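Local coordinates for A-type flavoprotein (Giardia intestinalis, PDB 2Q9U) that scavenges oxygen as a flavodiiron protein, carrying FMN and a mu-oxo-diiron centre, and probably acts as an electron-transferring oxidoreductase, at residues Ala104-Thr109 against Glu123-Leu128; Lys79-Asn84 against His99-Ala104; Asp55-Pro60 against Ala91-Asp96; Ile46-Pro51 against Leu136-Arg141. One frame throughout, in Å; residues are numbered along the deposited sequence.

Contact 1 (Ala104-Thr109 against Glu123-Leu128); sequences ATFVCT and EKATWL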
loop_
_atom_site.group_PDB
_atom_site.type_symbol
_atom_site.label_atom_id
_atom_site.label_comp_id
_atom_site.label_asym_id
_atom_site.label_seq_id
_atom_site.Cartn_x
_atom_site.Cartn_y
_atom_site.Cartn_z
ATOM N N ALA A 104 26.231 8.323 -35.324
ATOM C CA ALA A 104 26.831 8.639 -34.034
ATOM C C ALA A 104 27.942 7.684 -33.630
ATOM O O ALA A 104 27.935 6.524 -34.005
ATOM C CB ALA A 104 25.738 8.663 -32.944
ATOM N N THR A 105 28.872 8.196 -32.843
ATOM C CA THR A 105 29.863 7.416 -32.130
ATOM C C THR A 105 29.531 7.523 -30.638
ATOM O O THR A 105 29.272 8.618 -30.131
ATOM C CB THR A 105 31.279 7.985 -32.396
ATOM O OG1 THR A 105 31.582 7.850 -33.798
ATOM C CG2 THR A 105 32.340 7.269 -31.597
ATOM N N PHE A 106 29.545 6.381 -29.956
ATOM C CA PHE A 106 29.260 6.310 -28.524
ATOM C C PHE A 106 30.566 6.539 -27.776
ATOM O O PHE A 106 31.562 5.852 -28.038
ATOM C CB PHE A 106 28.576 4.973 -28.175
ATOM C CG PHE A 106 27.157 4.927 -28.620
ATOM C CD1 PHE A 106 26.138 5.418 -27.793
ATOM C CD2 PHE A 106 26.834 4.473 -29.900
ATOM C CE1 PHE A 106 24.803 5.430 -28.226
ATOM C CE2 PHE A 106 25.523 4.484 -30.347
ATOM C CZ PHE A 106 24.495 4.964 -29.503
ATOM N N VAL A 107 30.558 7.534 -26.891
ATOM C CA VAL A 107 31.769 8.010 -26.234
ATOM C C VAL A 107 31.663 7.692 -24.754
ATOM O O VAL A 107 30.733 8.139 -24.086
ATOM C CB VAL A 107 31.915 9.549 -26.370
ATOM C CG1 VAL A 107 33.164 10.044 -25.656
ATOM C CG2 VAL A 107 31.910 9.994 -27.835
ATOM N N CYS A 108 32.625 6.930 -24.242
ATOM C CA CYS A 108 32.634 6.565 -22.840
ATOM C C CYS A 108 33.974 5.957 -22.480
ATOM O O CYS A 108 34.824 5.744 -23.349
ATOM C CB CYS A 108 31.505 5.544 -22.573
ATOM S SG CYS A 108 31.592 4.042 -23.632
ATOM N N THR A 109 34.155 5.677 -21.197
ATOM C CA THR A 109 35.361 5.026 -20.701
ATOM C C THR A 109 35.295 3.527 -21.027
ATOM O O THR A 109 34.243 2.996 -21.389
ATOM C CB THR A 109 35.493 5.182 -19.172
ATOM O OG1 THR A 109 34.361 4.572 -18.543
ATOM C CG2 THR A 109 35.601 6.666 -18.742
ATOM N N GLU A 123 25.928 -4.366 -30.503
ATOM C CA GLU A 123 26.931 -5.109 -31.259
ATOM C C GLU A 123 27.497 -4.333 -32.436
ATOM O O GLU A 123 28.675 -4.488 -32.757
ATOM C CB GLU A 123 26.374 -6.468 -31.724
ATOM C CG GLU A 123 26.168 -7.484 -30.572
ATOM C CD GLU A 123 24.845 -7.318 -29.803
ATOM O OE1 GLU A 123 24.061 -6.372 -30.087
ATOM O OE2 GLU A 123 24.596 -8.157 -28.900
ATOM N N LYS A 124 26.673 -3.518 -33.086
ATOM C CA LYS A 124 27.131 -2.756 -34.256
ATOM C C LYS A 124 27.488 -1.286 -33.969
ATOM O O LYS A 124 27.738 -0.515 -34.899
ATOM C CB LYS A 124 26.128 -2.854 -35.412
ATOM N N ALA A 125 27.550 -0.916 -32.690
ATOM C CA ALA A 125 27.929 0.453 -32.311
ATOM C C ALA A 125 29.364 0.821 -32.693
ATOM O O ALA A 125 30.271 -0.031 -32.656
ATOM C CB ALA A 125 27.713 0.668 -30.807
ATOM N N THR A 126 29.554 2.099 -33.037
ATOM C CA THR A 126 30.881 2.720 -33.192
ATOM C C THR A 126 31.228 3.426 -31.892
ATOM O O THR A 126 30.444 4.242 -31.382
ATOM C CB THR A 126 30.895 3.732 -34.371
ATOM O OG1 THR A 126 30.590 3.036 -35.573
ATOM C CG2 THR A 126 32.255 4.403 -34.547
ATOM N N TRP A 127 32.399 3.103 -31.347
ATOM C CA TRP A 127 32.822 3.571 -30.041
ATOM C C TRP A 127 34.008 4.515 -30.142
ATOM O O TRP A 127 34.831 4.409 -31.055
ATOM C CB TRP A 127 33.237 2.368 -29.176
ATOM C CG TRP A 127 32.165 1.332 -28.986
ATOM C CD1 TRP A 127 31.971 0.183 -29.719
ATOM C CD2 TRP A 127 31.164 1.344 -27.972
ATOM N NE1 TRP A 127 30.887 -0.509 -29.225
ATOM C CE2 TRP A 127 30.383 0.174 -28.141
ATOM C CE3 TRP A 127 30.836 2.242 -26.938
ATOM C CZ2 TRP A 127 29.281 -0.115 -27.322
ATOM C CZ3 TRP A 127 29.755 1.942 -26.106
ATOM C CH2 TRP A 127 28.990 0.771 -26.305
ATOM N N LEU A 128 34.077 5.457 -29.210
ATOM C CA LEU A 128 35.288 6.209 -28.949
ATOM C C LEU A 128 35.543 6.070 -27.463
ATOM O O LEU A 128 34.776 6.601 -26.641
ATOM C CB LEU A 128 35.135 7.687 -29.336
ATOM C CG LEU A 128 36.314 8.589 -28.980
ATOM C CD1 LEU A 128 37.630 8.120 -29.634
ATOM C CD2 LEU A 128 35.995 10.048 -29.332
HETATM O O HOH W 1 27.306 3.895 -33.319
#
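Three main-chain hydrogen bonds join Thr105-Cys108 to Thr126-Leu128 in parallel register. Phe106 N donates to Thr126 O at 2.7 Å, almost along the C=O axis, and Phe106 O in turn accepts Leu128 N at 2.8 Å, the donor lying above the carbonyl plane. The third bond, Cys108 N to Leu128 O, is longer at 3.2 Å. Just before the paired residues, one water takes the place of a direct bond, donating to Ala104 O and accepting from Thr126 N.

On the face that carries Phe106 and Trp127, the benzo side of the indole lies across the neighbouring strand. Trp127 CE3 meets Phe106 CB at 3.8 Å and its CZ3 meets Cys108 SG at 3.7 Å, an oblique sulfur-aromatic contact. The rotamers set this up: Trp127 CG is anti to the carbonyl carbon, while Cys108 SG takes the crowded position between N and C (chi1 56°). Ala125, small enough to sit close against the indole, rests its CB over one ring face. On the sheet face that carries Val107 and Leu128, beta-branched Thr105 turns CG2 to Leu128 CB (3.6 Å).

The pairing completes a beta-alpha-beta unit: helix 110-120 covers Trp127 through Gln113, Leu116 and Lys117, Leu136 of the second sheet packs on Val107 and Leu128, and strand 80-82 flanks 105-108 across from 127-129.

Contact 2 (Lys79-Asn84 against His99-Ala104); sequences KYVVMN and HKFTNA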
loop_
_atom_site.group_PDB
_atom_site.type_symbol
_atom_site.label_atom_id
_atom_site.label_comp_id
_atom_site.label_asym_id
_atom_site.label_seq_id
_atom_site.Cartn_x
_atom_site.Cartn_y
_atom_site.Cartn_z
ATOM N N LYS A 79 26.364 13.367 -33.885
ATOM C CA LYS A 79 27.738 12.836 -34.053
ATOM C C LYS A 79 28.235 12.033 -32.845
ATOM O O LYS A 79 28.911 11.019 -33.013
ATOM C CB LYS A 79 28.735 13.969 -34.381
ATOM C CG LYS A 79 30.256 13.544 -34.357
ATOM C CD LYS A 79 30.580 12.523 -35.480
ATOM C CE LYS A 79 32.027 12.012 -35.414
ATOM N NZ LYS A 79 32.278 11.129 -36.612
ATOM N N TYR A 80 27.919 12.503 -31.632
ATOM C CA TYR A 80 28.362 11.837 -30.398
ATOM C C TYR A 80 27.207 11.632 -29.416
ATOM O O TYR A 80 26.354 12.527 -29.210
ATOM C CB TYR A 80 29.473 12.630 -29.684
ATOM C CG TYR A 80 30.732 12.802 -30.509
ATOM C CD1 TYR A 80 31.543 11.702 -30.822
ATOM C CD2 TYR A 80 31.110 14.057 -30.980
ATOM C CE1 TYR A 80 32.702 11.862 -31.601
ATOM C CE2 TYR A 80 32.272 14.225 -31.746
ATOM C CZ TYR A 80 33.055 13.118 -32.058
ATOM O OH TYR A 80 34.199 13.300 -32.823
ATOM N N VAL A 81 27.195 10.455 -28.817
ATOM C CA VAL A 81 26.360 10.185 -27.626
ATOM C C VAL A 81 27.323 9.796 -26.518
ATOM O O VAL A 81 27.995 8.755 -26.584
ATOM C CB VAL A 81 25.333 9.075 -27.860
ATOM C CG1 VAL A 81 24.457 8.889 -26.604
ATOM C CG2 VAL A 81 24.470 9.393 -29.078
ATOM N N VAL A 82 27.405 10.665 -25.521
ATOM C CA VAL A 82 28.279 10.479 -24.392
ATOM C C VAL A 82 27.518 9.759 -23.281
ATOM O O VAL A 82 26.471 10.233 -22.823
ATOM C CB VAL A 82 28.788 11.829 -23.848
ATOM C CG1 VAL A 82 29.559 11.643 -22.548
ATOM C CG2 VAL A 82 29.622 12.606 -24.912
ATOM N N MET A 83 28.095 8.655 -22.812
ATOM C CA MET A 83 27.506 7.828 -21.753
ATOM C C MET A 83 28.367 7.851 -20.497
ATOM O O MET A 83 29.512 7.441 -20.524
ATOM C CB MET A 83 27.309 6.377 -22.262
ATOM C CG MET A 83 26.280 6.242 -23.406
ATOM S SD MET A 83 24.616 6.845 -23.034
ATOM C CE MET A 83 24.064 5.654 -21.812
ATOM N N ASN A 84 27.806 8.368 -19.396
ATOM C CA ASN A 84 28.557 8.572 -18.166
ATOM C C ASN A 84 28.500 7.349 -17.276
ATOM O O ASN A 84 29.272 7.252 -16.323
ATOM C CB ASN A 84 27.945 9.753 -17.388
ATOM C CG ASN A 84 28.261 11.091 -18.016
ATOM O OD1 ASN A 84 27.351 11.879 -18.348
ATOM N ND2 ASN A 84 29.536 11.363 -18.183
ATOM N N HIS A 99 20.735 2.004 -32.746
ATOM C CA HIS A 99 20.879 2.095 -34.214
ATOM C C HIS A 99 20.242 3.336 -34.821
ATOM O O HIS A 99 20.552 3.693 -35.959
ATOM C CB HIS A 99 20.252 0.889 -34.908
ATOM C CG HIS A 99 21.174 -0.273 -35.050
ATOM N ND1 HIS A 99 22.434 -0.160 -35.599
ATOM C CD2 HIS A 99 21.019 -1.575 -34.715
ATOM C CE1 HIS A 99 23.011 -1.349 -35.601
ATOM N NE2 HIS A 99 22.178 -2.222 -35.060
ATOM N N LYS A 100 19.344 3.984 -34.080
ATOM C CA LYS A 100 18.649 5.147 -34.617
ATOM C C LYS A 100 19.577 6.329 -34.806
ATOM O O LYS A 100 19.291 7.226 -35.611
ATOM C CB LYS A 100 17.416 5.510 -33.781
ATOM C CG LYS A 100 16.391 4.354 -33.776
ATOM C CD LYS A 100 15.113 4.722 -33.093
ATOM C CE LYS A 100 14.100 3.552 -33.118
ATOM N NZ LYS A 100 12.834 3.955 -32.414
ATOM N N PHE A 101 20.686 6.333 -34.069
ATOM C CA PHE A 101 21.713 7.327 -34.254
ATOM C C PHE A 101 22.670 6.818 -35.334
ATOM O O PHE A 101 23.761 6.316 -35.038
ATOM C CB PHE A 101 22.432 7.598 -32.924
ATOM C CG PHE A 101 21.506 8.051 -31.826
ATOM C CD1 PHE A 101 21.109 9.395 -31.740
ATOM C CD2 PHE A 101 21.020 7.138 -30.893
ATOM C CE1 PHE A 101 20.249 9.819 -30.716
ATOM C CE2 PHE A 101 20.156 7.545 -29.864
ATOM C CZ PHE A 101 19.776 8.892 -29.773
ATOM N N THR A 102 22.235 6.954 -36.592
ATOM C CA THR A 102 22.919 6.343 -37.758
ATOM C C THR A 102 24.383 6.702 -37.847
ATOM O O THR A 102 25.241 5.876 -38.211
ATOM C CB THR A 102 22.330 6.849 -39.099
ATOM O OG1 THR A 102 20.956 7.195 -38.937
ATOM C CG2 THR A 102 22.462 5.773 -40.143
ATOM N N ASN A 103 24.667 7.961 -37.553
ATOM C CA ASN A 103 26.005 8.482 -37.740
ATOM C C ASN A 103 26.777 8.756 -36.470
ATOM O O ASN A 103 27.876 9.319 -36.530
ATOM C CB ASN A 103 25.944 9.717 -38.636
ATOM C CG ASN A 103 25.665 9.354 -40.079
ATOM O OD1 ASN A 103 26.382 8.537 -40.679
ATOM N ND2 ASN A 103 24.636 9.945 -40.642
ATOM N N ALA A 104 26.231 8.323 -35.324
ATOM C CA ALA A 104 26.831 8.639 -34.034
ATOM C C ALA A 104 27.942 7.684 -33.630
ATOM O O ALA A 104 27.935 6.524 -34.005
ATOM C CB ALA A 104 25.738 8.663 -32.944
HETATM O O HOH W 2 30.388 9.137 -35.766
#
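Lys79 O is gripped twice: the backbone N of Thr105, the first residue of the next strand, gives it a hydrogen bond, and Ala104 CA adds a CA-H...O contact at 3.3 Å. It thus marks where strand 105-108 comes alongside strand 80-82 in the parallel part of a metallo-beta-lactamase-type sheet. The chain arrives there through a type I beta turn from Phe101 to Ala104, closed by Ala104 N bonding to Phe101 O at 3.2 Å.

Between the turn and strand 80-82 the contact is apolar. Val81 points its CB toward the loop, with CG1 anti to the backbone N (chi1 -177°), so that CG2 does the touching. Val81 CG2 lies over one face of the Phe101 ring, offset toward its rim, and meets Ala104 CB at 4.1 Å. A branched valine can fill this spot from a strand, and alanine is small enough to let the chain pass close. Phe101 also packs on Trp65, Leu66 and Ile69 of helix 62-72, while Asn103 ND2 bonds to Asp76 O. At the solvent side, the lysine's long chain reaches round to a single water, which accepts from Lys79 NZ at 2.9 Å and donates to Asn103 O at 2.6 Å.

Contact 3 (Asp55-Pro60 against Ala91-Asp96); sequences DSVKYP and ASSLKD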
loop_
_atom_site.group_PDB
_atom_site.type_symbol
_atom_site.label_atom_id
_atom_site.label_comp_id
_atom_site.label_asym_id
_atom_site.label_seq_id
_atom_site.Cartn_x
_atom_site.Cartn_y
_atom_site.Cartn_z
ATOM N N ASP A 55 24.056 11.191 -22.173
ATOM C CA ASP A 55 23.229 10.171 -21.529
ATOM C C ASP A 55 21.946 9.755 -22.263
ATOM O O ASP A 55 21.506 10.414 -23.191
ATOM C CB ASP A 55 22.996 10.511 -20.030
ATOM C CG ASP A 55 24.309 10.457 -19.223
ATOM O OD1 ASP A 55 25.161 9.565 -19.530
ATOM O OD2 ASP A 55 24.493 11.308 -18.319
ATOM N N SER A 56 21.381 8.629 -21.842
ATOM C CA SER A 56 20.101 8.170 -22.356
ATOM C C SER A 56 19.096 8.097 -21.187
ATOM O O SER A 56 19.278 8.766 -20.164
ATOM C CB SER A 56 20.291 6.815 -23.060
ATOM O OG SER A 56 19.107 6.365 -23.699
ATOM N N VAL A 57 18.032 7.301 -21.355
ATOM C CA VAL A 57 16.964 7.161 -20.348
ATOM C C VAL A 57 16.506 5.695 -20.300
ATOM O O VAL A 57 16.801 4.932 -21.218
ATOM C CB VAL A 57 15.705 8.045 -20.642
ATOM C CG1 VAL A 57 16.050 9.566 -20.722
ATOM C CG2 VAL A 57 15.001 7.607 -21.908
ATOM N N LYS A 58 15.742 5.358 -19.253
ATOM C CA LYS A 58 15.178 4.019 -19.059
ATOM C C LYS A 58 14.305 3.647 -20.270
ATOM O O LYS A 58 13.527 4.491 -20.737
ATOM C CB LYS A 58 14.333 4.043 -17.783
ATOM C CG LYS A 58 14.207 2.689 -17.075
ATOM C CD LYS A 58 13.190 2.809 -15.929
ATOM C CE LYS A 58 13.804 3.300 -14.601
ATOM N NZ LYS A 58 12.797 3.310 -13.433
ATOM N N TYR A 59 14.412 2.391 -20.748
ATOM C CA TYR A 59 13.767 1.939 -21.998
ATOM C C TYR A 59 12.257 2.250 -22.188
ATOM O O TYR A 59 11.840 2.521 -23.305
ATOM C CB TYR A 59 14.082 0.435 -22.291
ATOM C CG TYR A 59 13.337 -0.496 -21.354
ATOM C CD1 TYR A 59 12.013 -0.905 -21.642
ATOM C CD2 TYR A 59 13.926 -0.920 -20.155
ATOM C CE1 TYR A 59 11.298 -1.734 -20.760
ATOM C CE2 TYR A 59 13.229 -1.763 -19.265
ATOM C CZ TYR A 59 11.913 -2.163 -19.580
ATOM O OH TYR A 59 11.211 -2.974 -18.697
ATOM N N PRO A 60 11.434 2.267 -21.109
ATOM C CA PRO A 60 10.027 2.602 -21.373
ATOM C C PRO A 60 9.798 3.977 -21.972
ATOM O O PRO A 60 8.756 4.200 -22.576
ATOM C CB PRO A 60 9.370 2.509 -19.984
ATOM C CG PRO A 60 10.276 1.588 -19.232
ATOM C CD PRO A 60 11.644 1.945 -19.690
ATOM N N ALA A 91 20.410 4.361 -19.503
ATOM C CA ALA A 91 21.061 3.638 -20.600
ATOM C C ALA A 91 20.199 2.636 -21.351
ATOM O O ALA A 91 20.512 2.310 -22.495
ATOM C CB ALA A 91 22.386 2.958 -20.092
ATOM N N SER A 92 19.127 2.133 -20.726
ATOM C CA SER A 92 18.497 0.935 -21.274
ATOM C C SER A 92 17.748 1.141 -22.594
ATOM O O SER A 92 17.526 0.160 -23.338
ATOM C CB SER A 92 17.624 0.218 -20.247
ATOM O OG SER A 92 16.577 1.043 -19.784
ATOM N N SER A 93 17.400 2.393 -22.912
ATOM C CA SER A 93 16.846 2.696 -24.259
ATOM C C SER A 93 17.845 2.342 -25.370
ATOM O O SER A 93 17.461 2.176 -26.524
ATOM C CB SER A 93 16.456 4.168 -24.374
ATOM O OG SER A 93 15.308 4.481 -23.597
ATOM N N LEU A 94 19.131 2.257 -25.050
ATOM C CA LEU A 94 20.100 1.956 -26.100
ATOM C C LEU A 94 19.975 0.517 -26.629
ATOM O O LEU A 94 20.315 0.259 -27.790
ATOM C CB LEU A 94 21.529 2.238 -25.650
ATOM C CG LEU A 94 21.878 3.672 -25.231
ATOM C CD1 LEU A 94 23.346 3.753 -24.873
ATOM C CD2 LEU A 94 21.472 4.692 -26.290
ATOM N N LYS A 95 19.517 -0.411 -25.787
ATOM C CA LYS A 95 19.370 -1.818 -26.221
ATOM C C LYS A 95 18.660 -1.931 -27.573
ATOM O O LYS A 95 19.181 -2.537 -28.510
ATOM C CB LYS A 95 18.651 -2.666 -25.167
ATOM C CG LYS A 95 18.692 -4.156 -25.480
ATOM C CD LYS A 95 18.122 -4.996 -24.349
ATOM C CE LYS A 95 18.425 -6.473 -24.578
ATOM N NZ LYS A 95 18.179 -6.925 -25.993
ATOM N N ASP A 96 17.472 -1.344 -27.662
ATOM C CA ASP A 96 16.605 -1.538 -28.818
ATOM C C ASP A 96 16.833 -0.451 -29.862
ATOM O O ASP A 96 16.321 -0.531 -30.978
ATOM C CB ASP A 96 15.136 -1.554 -28.389
ATOM C CG ASP A 96 14.680 -2.921 -27.917
ATOM O OD1 ASP A 96 15.200 -3.933 -28.432
ATOM O OD2 ASP A 96 13.804 -2.983 -27.031
#
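Ser93 sits in a type I beta turn, Ala91 to Leu94, that follows directly on the diiron-pocket residues His85, Glu87, Asp89 and His90 and leads into helix 94-97. In this metallo-beta-lactamase-type domain the turn clasps the loop that runs from strand 52-54 to helix 62-72. From the backbone outward, Ser93 CB lies 3.3 Å from Val57 O and 3.5 Å from Ser56 OG. Ser93 OG, anti to the carbonyl carbon (chi1 -71°) and so beside its own N, donates to Val57 O at 2.8 Å. Ser93 N reaches Val57 O at 3.1 Å, nearly along the C=O axis, whereas the hydroxyl comes from above the carbonyl plane, 53° out of it. Val57 O is therefore held by two donors of one residue, which serine can supply because its hydroxyl is so short.

Ser56 turns its CB toward the turn, meeting Ala91 CA and the CD2 methyl of Leu94; its OG is buried with no polar partner in the model. The small residues Ala91 and Ser56 let the two chains come close, while Trp65 of helix 62-72 backs Ser56, Val57 and Leu94. Lys58 starts away from the turn, and its NZ bonds to Tyr41 OH.

Ser92, the residue before Ser93, grips the loop two residues on from Val57. Ser92 OG, in the crowded position between N and C (chi1 61°), bonds to Gly88 O and accepts Tyr59 N at 2.7 Å. Ser92 OG also lies at the edge of the Tyr59 ring, 3.3 Å from Tyr59 CD2.

Contact 4 (Ile46-Pro51 against Leu136-Arg141); sequences IDDECP and LKIGKR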
loop_
_atom_site.group_PDB
_atom_site.type_symbol
_atom_site.label_atom_id
_atom_site.label_comp_id
_atom_site.label_asym_id
_atom_site.label_seq_id
_atom_site.Cartn_x
_atom_site.Cartn_y
_atom_site.Cartn_z
ATOM N N ILE A 46 23.633 19.088 -26.870
ATOM C CA ILE A 46 24.535 20.218 -27.083
ATOM C C ILE A 46 24.541 20.583 -28.569
ATOM O O ILE A 46 24.955 19.782 -29.425
ATOM C CB ILE A 46 25.968 19.933 -26.604
ATOM C CG1 ILE A 46 25.948 19.468 -25.143
ATOM C CG2 ILE A 46 26.853 21.224 -26.766
ATOM C CD1 ILE A 46 27.250 18.817 -24.688
ATOM N N ASP A 47 24.090 21.798 -28.862
ATOM C CA ASP A 47 24.020 22.292 -30.234
ATOM C C ASP A 47 25.409 22.806 -30.600
ATOM O O ASP A 47 25.740 23.956 -30.309
ATOM C CB ASP A 47 22.989 23.433 -30.310
ATOM C CG ASP A 47 22.891 24.057 -31.694
ATOM O OD1 ASP A 47 23.522 23.540 -32.645
ATOM O OD2 ASP A 47 22.175 25.078 -31.821
ATOM N N ASP A 48 26.224 21.969 -31.236
ATOM C CA ASP A 48 27.548 22.407 -31.661
ATOM C C ASP A 48 27.843 21.840 -33.062
ATOM O O ASP A 48 26.971 21.214 -33.686
ATOM C CB ASP A 48 28.625 22.004 -30.637
ATOM C CG ASP A 48 29.762 23.025 -30.537
ATOM O OD1 ASP A 48 30.085 23.705 -31.554
ATOM O OD2 ASP A 48 30.335 23.153 -29.435
ATOM N N GLU A 49 29.061 22.064 -33.552
ATOM C CA GLU A 49 29.441 21.596 -34.889
ATOM C C GLU A 49 29.319 20.075 -34.993
ATOM O O GLU A 49 28.940 19.536 -36.044
ATOM C CB GLU A 49 30.866 22.073 -35.229
ATOM C CG GLU A 49 30.939 23.604 -35.392
ATOM C CD GLU A 49 32.374 24.131 -35.441
ATOM O OE1 GLU A 49 33.292 23.356 -35.809
ATOM O OE2 GLU A 49 32.582 25.321 -35.099
ATOM N N CYS A 50 29.617 19.389 -33.888
ATOM C CA CYS A 50 29.366 17.951 -33.754
ATOM C C CYS A 50 28.227 17.789 -32.749
ATOM O O CYS A 50 28.483 17.818 -31.538
ATOM C CB CYS A 50 30.604 17.272 -33.182
ATOM S SG CYS A 50 32.091 17.402 -34.201
ATOM N N PRO A 51 26.974 17.681 -33.232
ATOM C CA PRO A 51 25.835 17.675 -32.312
ATOM C C PRO A 51 25.941 16.489 -31.349
ATOM O O PRO A 51 26.201 15.354 -31.788
ATOM C CB PRO A 51 24.624 17.539 -33.253
ATOM C CG PRO A 51 25.106 18.138 -34.578
ATOM C CD PRO A 51 26.534 17.581 -34.639
ATOM N N LEU A 136 37.724 15.742 -26.073
ATOM C CA LEU A 136 36.888 15.585 -27.246
ATOM C C LEU A 136 36.427 16.924 -27.790
ATOM O O LEU A 136 35.682 17.653 -27.127
ATOM C CB LEU A 136 35.670 14.714 -26.941
ATOM C CG LEU A 136 34.715 14.534 -28.135
ATOM C CD1 LEU A 136 35.416 13.873 -29.322
ATOM C CD2 LEU A 136 33.473 13.725 -27.738
ATOM N N LYS A 137 36.846 17.241 -29.016
ATOM C CA LYS A 137 36.420 18.480 -29.639
ATOM C C LYS A 137 35.052 18.320 -30.309
ATOM O O LYS A 137 34.852 17.419 -31.131
ATOM C CB LYS A 137 37.492 18.982 -30.639
ATOM C CG LYS A 137 37.177 20.385 -31.137
ATOM C CD LYS A 137 38.407 21.040 -31.764
ATOM C CE LYS A 137 38.503 22.512 -31.333
ATOM N NZ LYS A 137 39.147 22.686 -29.977
ATOM N N ILE A 138 34.097 19.189 -29.969
ATOM C CA ILE A 138 32.756 19.074 -30.557
ATOM C C ILE A 138 32.370 20.315 -31.343
ATOM O O ILE A 138 31.251 20.417 -31.827
ATOM C CB ILE A 138 31.640 18.655 -29.531
ATOM C CG1 ILE A 138 31.431 19.754 -28.484
ATOM C CG2 ILE A 138 31.952 17.276 -28.914
ATOM C CD1 ILE A 138 30.156 19.596 -27.579
ATOM N N GLY A 139 33.328 21.236 -31.484
ATOM C CA GLY A 139 33.161 22.467 -32.274
ATOM C C GLY A 139 33.723 23.649 -31.527
ATOM O O GLY A 139 34.925 23.718 -31.276
ATOM N N LYS A 140 32.846 24.584 -31.161
ATOM C CA LYS A 140 33.193 25.670 -30.247
ATOM C C LYS A 140 33.570 25.117 -28.876
ATOM O O LYS A 140 34.412 25.690 -28.175
ATOM C CB LYS A 140 32.029 26.672 -30.125
ATOM C CG LYS A 140 31.647 27.265 -31.457
ATOM C CD LYS A 140 31.357 28.761 -31.362
ATOM C CE LYS A 140 31.979 29.498 -32.558
ATOM N NZ LYS A 140 33.482 29.385 -32.552
ATOM N N ARG A 141 32.963 23.993 -28.504
ATOM C CA ARG A 141 33.177 23.407 -27.183
ATOM C C ARG A 141 34.133 22.215 -27.242
ATOM O O ARG A 141 34.326 21.597 -28.291
ATOM C CB ARG A 141 31.836 22.993 -26.531
ATOM C CG ARG A 141 30.857 24.153 -26.314
ATOM C CD ARG A 141 29.503 23.645 -25.791
ATOM N NE ARG A 141 28.436 24.655 -25.778
ATOM C CZ ARG A 141 27.728 25.011 -26.853
ATOM N NH1 ARG A 141 28.023 24.513 -28.052
ATOM N NH2 ARG A 141 26.743 25.906 -26.743
HETATM O O HOH W 3 25.753 26.515 -29.251
#
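Charge and hydrogen bonding centre on the Asp48 carboxylate, which faces the turn at 138-141 and takes its backbone N-H groups. Asp48 OD1 accepts Lys140 N at 2.9 Å through its syn lone pair, and through its anti lone pair the N of Glu49. Asp48 OD2 accepts Arg141 N at 2.9 Å, again syn, and forms a salt bridge with Arg141 NH1 at 3.0 Å, whose hydrogen bond is weak. The guanidinium plane stands 87° to the carboxylate, with OD2 at its edge. So many donors probably favour the ionised acid. Arg141 NH1 also reaches Asp47 O at 3.3 Å, a water links that oxygen to NH2, and NE pairs with Asp164 in a second salt bridge.

Between backbones, Cys50 N donates to Ile138 O at 2.8 Å. Gly139 suits its place: at phi 136° and psi -115° a CB would press on the carbonyl of Ile138 and clash with Asp48 OD1 and Glu49 CB.

On the apolar side, Ile138 CD1 meets Ile46 CG2 at 3.8 Å, the two chains crossing at about a right angle, and the same CG2 lies over one face of the Arg141 guanidinium.

Each segment holds the connection between two antiparallel neighbours, strands 39-46 and 52-54 in one sheet and 136-137 and 142-147 in the other. The contact thus joins hairpin ends of the two facing sheets in the metallo-beta-lactamase alpha-beta/beta-alpha sandwich.

All four contacts belong to the metallo-beta-lactamase-type domain and lie on one side of the chain's centre. Contacts 1 and 2, with centres about 7 Å apart, share Ala104 and the neighbouring strands 80-82 and 105-108; Val107 N probably bonds to Val81 O. The centre of contact 3 is about 12 Å from that of contact 2, and Asp55 connects the two through Val82 O and Asn84 N. The centres of contacts 3 and 4 are about 23 Å apart, with Tyr80 and Leu136 tying contact 4 to the sheet. Along the chain, contacts 2 and 3 interleave and contact 1 follows both, all within the span that contact 4 closes. Together they join one sheet, its connections and the second sheet.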